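Local coordinates for non-toxic crystal protein (Bacillus thuringiensis, PDB 2D42), which is of unknown function but closely resembles beta-pore-forming toxins in structure, though it is itself a non-toxic crystal protein, at residues Y16-D30 / S174-P186. Residues are numbered along the deposited sequence; the frame is centred on the assembly and turned at random.
Sequences YANSHQYTYGSSYSD and SGNGIIRYYRTLP
Y16, on the last turn of helix 5-19, brings CD2 against Y181 OH, the ring planes 28° apart and overlapping little, with centroids 5.1 Å apart. A17 CB touches the same Y181 ring near CD1 and CE1. After the turn, Y22 completes the aromatic cluster: its CD2 side rests on Y181 CB and CG, while CD1 lies 3.7 Å from R183 CG. T23 opens the antiparallel ladder by exchanging backbone bonds with Y182. With CG between backbone N and carbonyl carbon (chi1 62°), the Y182 ring reaches T23, whose CB sits over its face in a CH-pi contact. Y24 CE1 meets I179 CG2, and Y24 OH shares a 2.6 Å hydrogen bond with S27 OG across a classic beta bulge, where G25 N and S26 N both donate to R180 O. S27 CB touches I179 CG1. Y28 CE1 comes 3.4 Å from I178 CB, and Y28 OH accepts a weak hydrogen bond from R180 NE; R180 also pairs with E192. Beyond the last bridge pair, D30 N donates to N176 O; the D30 carboxylate engages R196 (salt bridge) and T32 N. The pairing joins the N-terminal helix-and-strand unit of this ETX/MTX2-family chain to long strand 150-185, flanked by strand 189-198, whose Q195 binds Y181 OH, while helix 5-19 packs L9 against S27 and I179.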
loop_
_atom_site.group_PDB
_atom_site.type_symbol
_atom_site.label_atom_id
_atom_site.label_comp_id
_atom_site.label_asym_id
_atom_site.label_seq_id
_atom_site.Cartn_x
_atom_site.Cartn_y
_atom_site.Cartn_z
ATOM N N TYR A 16 32.809 -17.251 -3.464
ATOM C CA TYR A 16 33.671 -17.007 -4.611
ATOM C C TYR A 16 35.133 -17.056 -4.165
ATOM O O TYR A 16 35.988 -17.617 -4.855
ATOM C CB TYR A 16 33.354 -15.640 -5.207
ATOM C CG TYR A 16 34.098 -15.322 -6.481
ATOM C CD1 TYR A 16 33.533 -15.591 -7.727
ATOM C CD2 TYR A 16 35.351 -14.718 -6.442
ATOM C CE1 TYR A 16 34.199 -15.255 -8.903
ATOM C CE2 TYR A 16 36.024 -14.379 -7.604
ATOM C CZ TYR A 16 35.443 -14.644 -8.831
ATOM O OH TYR A 16 36.097 -14.267 -9.979
ATOM N N ALA A 17 35.402 -16.470 -3.000
ATOM C CA ALA A 17 36.747 -16.425 -2.430
ATOM C C ALA A 17 37.290 -17.827 -2.178
ATOM O O ALA A 17 38.389 -18.172 -2.617
ATOM C CB ALA A 17 36.735 -15.634 -1.126
ATOM N N ASN A 18 36.523 -18.627 -1.452
ATOM C CA ASN A 18 36.930 -19.990 -1.154
ATOM C C ASN A 18 37.145 -20.745 -2.462
ATOM O O ASN A 18 38.089 -21.523 -2.606
ATOM C CB ASN A 18 35.848 -20.689 -0.337
ATOM C CG ASN A 18 36.129 -22.160 -0.155
ATOM O OD1 ASN A 18 37.056 -22.543 0.564
ATOM N ND2 ASN A 18 35.341 -23.000 -0.820
ATOM N N SER A 19 36.258 -20.492 -3.414
ATOM C CA SER A 19 36.297 -21.131 -4.718
ATOM C C SER A 19 37.511 -20.761 -5.570
ATOM O O SER A 19 37.981 -21.575 -6.366
ATOM C CB SER A 19 35.016 -20.793 -5.480
ATOM O OG SER A 19 35.012 -21.391 -6.760
ATOM N N HIS A 20 38.014 -19.539 -5.406
ATOM C CA HIS A 20 39.162 -19.064 -6.179
ATOM C C HIS A 20 40.443 -18.954 -5.352
ATOM O O HIS A 20 41.428 -18.351 -5.784
ATOM C CB HIS A 20 38.837 -17.705 -6.809
ATOM C CG HIS A 20 37.779 -17.768 -7.867
ATOM N ND1 HIS A 20 38.027 -17.460 -9.188
ATOM C CD2 HIS A 20 36.470 -18.111 -7.801
ATOM C CE1 HIS A 20 36.917 -17.608 -9.889
ATOM N NE2 HIS A 20 35.957 -18.004 -9.072
ATOM N N GLN A 21 40.417 -19.533 -4.157
ATOM C CA GLN A 21 41.563 -19.521 -3.258
ATOM C C GLN A 21 41.985 -18.121 -2.806
ATOM O O GLN A 21 43.165 -17.873 -2.547
ATOM C CB GLN A 21 42.748 -20.239 -3.918
ATOM C CG GLN A 21 42.342 -21.497 -4.683
ATOM C CD GLN A 21 41.508 -22.454 -3.846
ATOM O OE1 GLN A 21 40.703 -23.224 -4.380
ATOM N NE2 GLN A 21 41.700 -22.416 -2.529
ATOM N N TYR A 22 41.020 -17.208 -2.714
ATOM C CA TYR A 22 41.290 -15.846 -2.272
ATOM C C TYR A 22 40.788 -15.679 -0.856
ATOM O O TYR A 22 40.092 -16.540 -0.322
ATOM C CB TYR A 22 40.526 -14.815 -3.099
ATOM C CG TYR A 22 40.827 -14.740 -4.570
ATOM C CD1 TYR A 22 42.086 -15.058 -5.070
ATOM C CD2 TYR A 22 39.866 -14.255 -5.458
ATOM C CE1 TYR A 22 42.383 -14.888 -6.421
ATOM C CE2 TYR A 22 40.152 -14.080 -6.807
ATOM C CZ TYR A 22 41.413 -14.397 -7.279
ATOM O OH TYR A 22 41.704 -14.199 -8.607
ATOM N N THR A 23 41.132 -14.551 -0.252
ATOM C CA THR A 23 40.639 -14.234 1.076
ATOM C C THR A 23 39.609 -13.125 0.866
ATOM O O THR A 23 39.918 -12.096 0.260
ATOM C CB THR A 23 41.741 -13.716 2.002
ATOM O OG1 THR A 23 42.655 -14.782 2.295
ATOM C CG2 THR A 23 41.132 -13.201 3.301
ATOM N N TYR A 24 38.383 -13.349 1.337
ATOM C CA TYR A 24 37.321 -12.356 1.192
ATOM C C TYR A 24 37.670 -11.166 2.054
ATOM O O TYR A 24 37.872 -11.300 3.261
ATOM C CB TYR A 24 35.969 -12.924 1.635
ATOM C CG TYR A 24 34.857 -11.890 1.719
ATOM C CD1 TYR A 24 34.223 -11.409 0.568
ATOM C CD2 TYR A 24 34.437 -11.397 2.952
ATOM C CE1 TYR A 24 33.192 -10.464 0.649
ATOM C CE2 TYR A 24 33.413 -10.453 3.047
ATOM C CZ TYR A 24 32.794 -9.994 1.894
ATOM O OH TYR A 24 31.773 -9.082 2.008
ATOM N N GLY A 25 37.752 -9.997 1.436
ATOM C CA GLY A 25 38.074 -8.807 2.193
ATOM C C GLY A 25 36.815 -8.077 2.624
ATOM O O GLY A 25 36.532 -7.944 3.817
ATOM N N SER A 26 36.054 -7.603 1.645
ATOM C CA SER A 26 34.825 -6.873 1.928
ATOM C C SER A 26 34.013 -6.728 0.645
ATOM O O SER A 26 34.464 -7.123 -0.431
ATOM C CB SER A 26 35.168 -5.491 2.484
ATOM O OG SER A 26 35.908 -4.744 1.531
ATOM N N SER A 27 32.811 -6.169 0.770
ATOM C CA SER A 27 31.938 -5.950 -0.377
ATOM C C SER A 27 30.942 -4.851 -0.035
ATOM O O SER A 27 30.600 -4.647 1.133
ATOM C CB SER A 27 31.196 -7.241 -0.766
ATOM O OG SER A 27 30.347 -7.700 0.275
ATOM N N TYR A 28 30.489 -4.138 -1.060
ATOM C CA TYR A 28 29.544 -3.044 -0.880
ATOM C C TYR A 28 28.903 -2.692 -2.216
ATOM O O TYR A 28 29.321 -3.185 -3.263
ATOM C CB TYR A 28 30.271 -1.825 -0.297
ATOM C CG TYR A 28 31.607 -1.543 -0.958
ATOM C CD1 TYR A 28 31.684 -0.829 -2.154
ATOM C CD2 TYR A 28 32.795 -2.024 -0.402
ATOM C CE1 TYR A 28 32.912 -0.599 -2.782
ATOM C CE2 TYR A 28 34.029 -1.802 -1.023
ATOM C CZ TYR A 28 34.078 -1.091 -2.210
ATOM O OH TYR A 28 35.288 -0.867 -2.828
ATOM N N SER A 29 27.882 -1.849 -2.173
ATOM C CA SER A 29 27.191 -1.423 -3.384
ATOM C C SER A 29 28.072 -0.472 -4.201
ATOM O O SER A 29 28.812 0.332 -3.640
ATOM C CB SER A 29 25.881 -0.720 -3.019
ATOM O OG SER A 29 25.244 -0.222 -4.177
ATOM N N ASP A 30 27.977 -0.571 -5.523
ATOM C CA ASP A 30 28.748 0.269 -6.439
ATOM C C ASP A 30 28.102 1.641 -6.622
ATOM O O ASP A 30 27.041 1.759 -7.239
ATOM C CB ASP A 30 28.860 -0.432 -7.791
ATOM C CG ASP A 30 29.542 0.415 -8.840
ATOM O OD1 ASP A 30 30.110 1.470 -8.487
ATOM O OD2 ASP A 30 29.518 0.010 -10.021
ATOM N N SER A 174 18.291 -4.470 -9.511
ATOM C CA SER A 174 19.401 -4.382 -10.451
ATOM C C SER A 174 20.554 -3.574 -9.855
ATOM O O SER A 174 20.479 -3.126 -8.715
ATOM C CB SER A 174 18.925 -3.717 -11.749
ATOM O OG SER A 174 18.403 -2.426 -11.476
ATOM N N GLY A 175 21.617 -3.387 -10.633
ATOM C CA GLY A 175 22.752 -2.630 -10.143
ATOM C C GLY A 175 23.968 -3.507 -9.919
ATOM O O GLY A 175 23.925 -4.717 -10.152
ATOM N N ASN A 176 25.047 -2.896 -9.438
ATOM C CA ASN A 176 26.303 -3.602 -9.214
ATOM C C ASN A 176 26.786 -3.551 -7.780
ATOM O O ASN A 176 26.496 -2.613 -7.035
ATOM C CB ASN A 176 27.418 -3.007 -10.089
ATOM C CG ASN A 176 27.154 -3.157 -11.566
ATOM O OD1 ASN A 176 27.038 -2.166 -12.286
ATOM N ND2 ASN A 176 27.064 -4.396 -12.032
ATOM N N GLY A 177 27.550 -4.573 -7.419
ATOM C CA GLY A 177 28.141 -4.650 -6.101
ATOM C C GLY A 177 29.643 -4.643 -6.326
ATOM O O GLY A 177 30.105 -4.854 -7.446
ATOM N N ILE A 178 30.409 -4.377 -5.279
ATOM C CA ILE A 178 31.861 -4.372 -5.392
ATOM C C ILE A 178 32.383 -5.333 -4.342
ATOM O O ILE A 178 31.980 -5.263 -3.182
ATOM C CB ILE A 178 32.468 -2.977 -5.106
ATOM C CG1 ILE A 178 31.988 -1.961 -6.146
ATOM C CG2 ILE A 178 33.985 -3.076 -5.098
ATOM C CD1 ILE A 178 32.356 -2.306 -7.575
ATOM N N ILE A 179 33.264 -6.235 -4.752
ATOM C CA ILE A 179 33.840 -7.194 -3.827
ATOM C C ILE A 179 35.363 -7.120 -3.859
ATOM O O ILE A 179 35.978 -7.146 -4.928
ATOM C CB ILE A 179 33.412 -8.628 -4.168
ATOM C CG1 ILE A 179 31.882 -8.735 -4.155
ATOM C CG2 ILE A 179 34.019 -9.593 -3.162
ATOM C CD1 ILE A 179 31.350 -10.091 -4.600
ATOM N N ARG A 180 35.961 -7.024 -2.676
ATOM C CA ARG A 180 37.408 -6.948 -2.549
ATOM C C ARG A 180 37.994 -8.254 -2.031
ATOM O O ARG A 180 37.586 -8.756 -0.987
ATOM C CB ARG A 180 37.785 -5.815 -1.598
ATOM C CG ARG A 180 37.364 -4.460 -2.093
ATOM C CD ARG A 180 37.856 -3.351 -1.184
ATOM N NE ARG A 180 37.998 -2.123 -1.948
ATOM C CZ ARG A 180 38.892 -1.957 -2.916
ATOM N NH1 ARG A 180 39.726 -2.940 -3.224
ATOM N NH2 ARG A 180 38.934 -0.820 -3.594
ATOM N N TYR A 181 38.954 -8.792 -2.770
ATOM C CA TYR A 181 39.627 -10.036 -2.403
ATOM C C TYR A 181 41.127 -9.795 -2.438
ATOM O O TYR A 181 41.602 -8.834 -3.048
ATOM C CB TYR A 181 39.369 -11.129 -3.431
ATOM C CG TYR A 181 37.941 -11.407 -3.788
ATOM C CD1 TYR A 181 37.146 -12.223 -2.983
ATOM C CD2 TYR A 181 37.406 -10.936 -4.988
ATOM C CE1 TYR A 181 35.857 -12.575 -3.372
ATOM C CE2 TYR A 181 36.116 -11.279 -5.386
ATOM C CZ TYR A 181 35.351 -12.103 -4.572
ATOM O OH TYR A 181 34.084 -12.465 -4.970
ATOM N N TYR A 182 41.884 -10.679 -1.802
ATOM C CA TYR A 182 43.326 -10.555 -1.864
ATOM C C TYR A 182 44.023 -11.887 -1.705
ATOM O O TYR A 182 43.483 -12.836 -1.114
ATOM C CB TYR A 182 43.861 -9.567 -0.826
ATOM C CG TYR A 182 43.601 -9.935 0.607
ATOM C CD1 TYR A 182 42.419 -9.558 1.236
ATOM C CD2 TYR A 182 44.553 -10.634 1.351
ATOM C CE1 TYR A 182 42.190 -9.859 2.571
ATOM C CE2 TYR A 182 44.333 -10.944 2.695
ATOM C CZ TYR A 182 43.147 -10.550 3.296
ATOM O OH TYR A 182 42.915 -10.833 4.621
ATOM N N ARG A 183 45.216 -11.953 -2.286
ATOM C CA ARG A 183 46.066 -13.125 -2.213
ATOM C C ARG A 183 47.264 -12.712 -1.383
ATOM O O ARG A 183 47.972 -11.766 -1.732
ATOM C CB ARG A 183 46.567 -13.541 -3.590
ATOM C CG ARG A 183 45.653 -14.436 -4.384
ATOM C CD ARG A 183 46.361 -14.807 -5.675
ATOM N NE ARG A 183 47.588 -15.567 -5.431
ATOM C CZ ARG A 183 48.717 -15.403 -6.115
ATOM N NH1 ARG A 183 48.781 -14.498 -7.082
ATOM N NH2 ARG A 183 49.777 -16.152 -5.846
ATOM N N THR A 184 47.471 -13.411 -0.277
ATOM C CA THR A 184 48.590 -13.143 0.602
ATOM C C THR A 184 49.852 -13.641 -0.094
ATOM O O THR A 184 49.863 -14.740 -0.648
ATOM C CB THR A 184 48.404 -13.887 1.927
ATOM O OG1 THR A 184 47.253 -13.359 2.598
ATOM C CG2 THR A 184 49.629 -13.731 2.814
ATOM N N LEU A 185 50.900 -12.824 -0.082
ATOM C CA LEU A 185 52.168 -13.185 -0.713
ATOM C C LEU A 185 53.309 -13.185 0.305
ATOM O O LEU A 185 53.116 -12.812 1.460
ATOM C CB LEU A 185 52.470 -12.225 -1.866
ATOM C CG LEU A 185 51.514 -12.362 -3.057
ATOM C CD1 LEU A 185 51.742 -11.239 -4.047
ATOM C CD2 LEU A 185 51.719 -13.722 -3.718
ATOM N N PRO A 186 54.513 -13.623 -0.108
ATOM C CA PRO A 186 55.649 -13.656 0.821
ATOM C C PRO A 186 56.128 -12.292 1.327
ATOM O O PRO A 186 55.887 -11.256 0.708
ATOM C CB PRO A 186 56.731 -14.376 0.015
ATOM C CG PRO A 186 55.940 -15.280 -0.882
ATOM C CD PRO A 186 54.831 -14.364 -1.342
#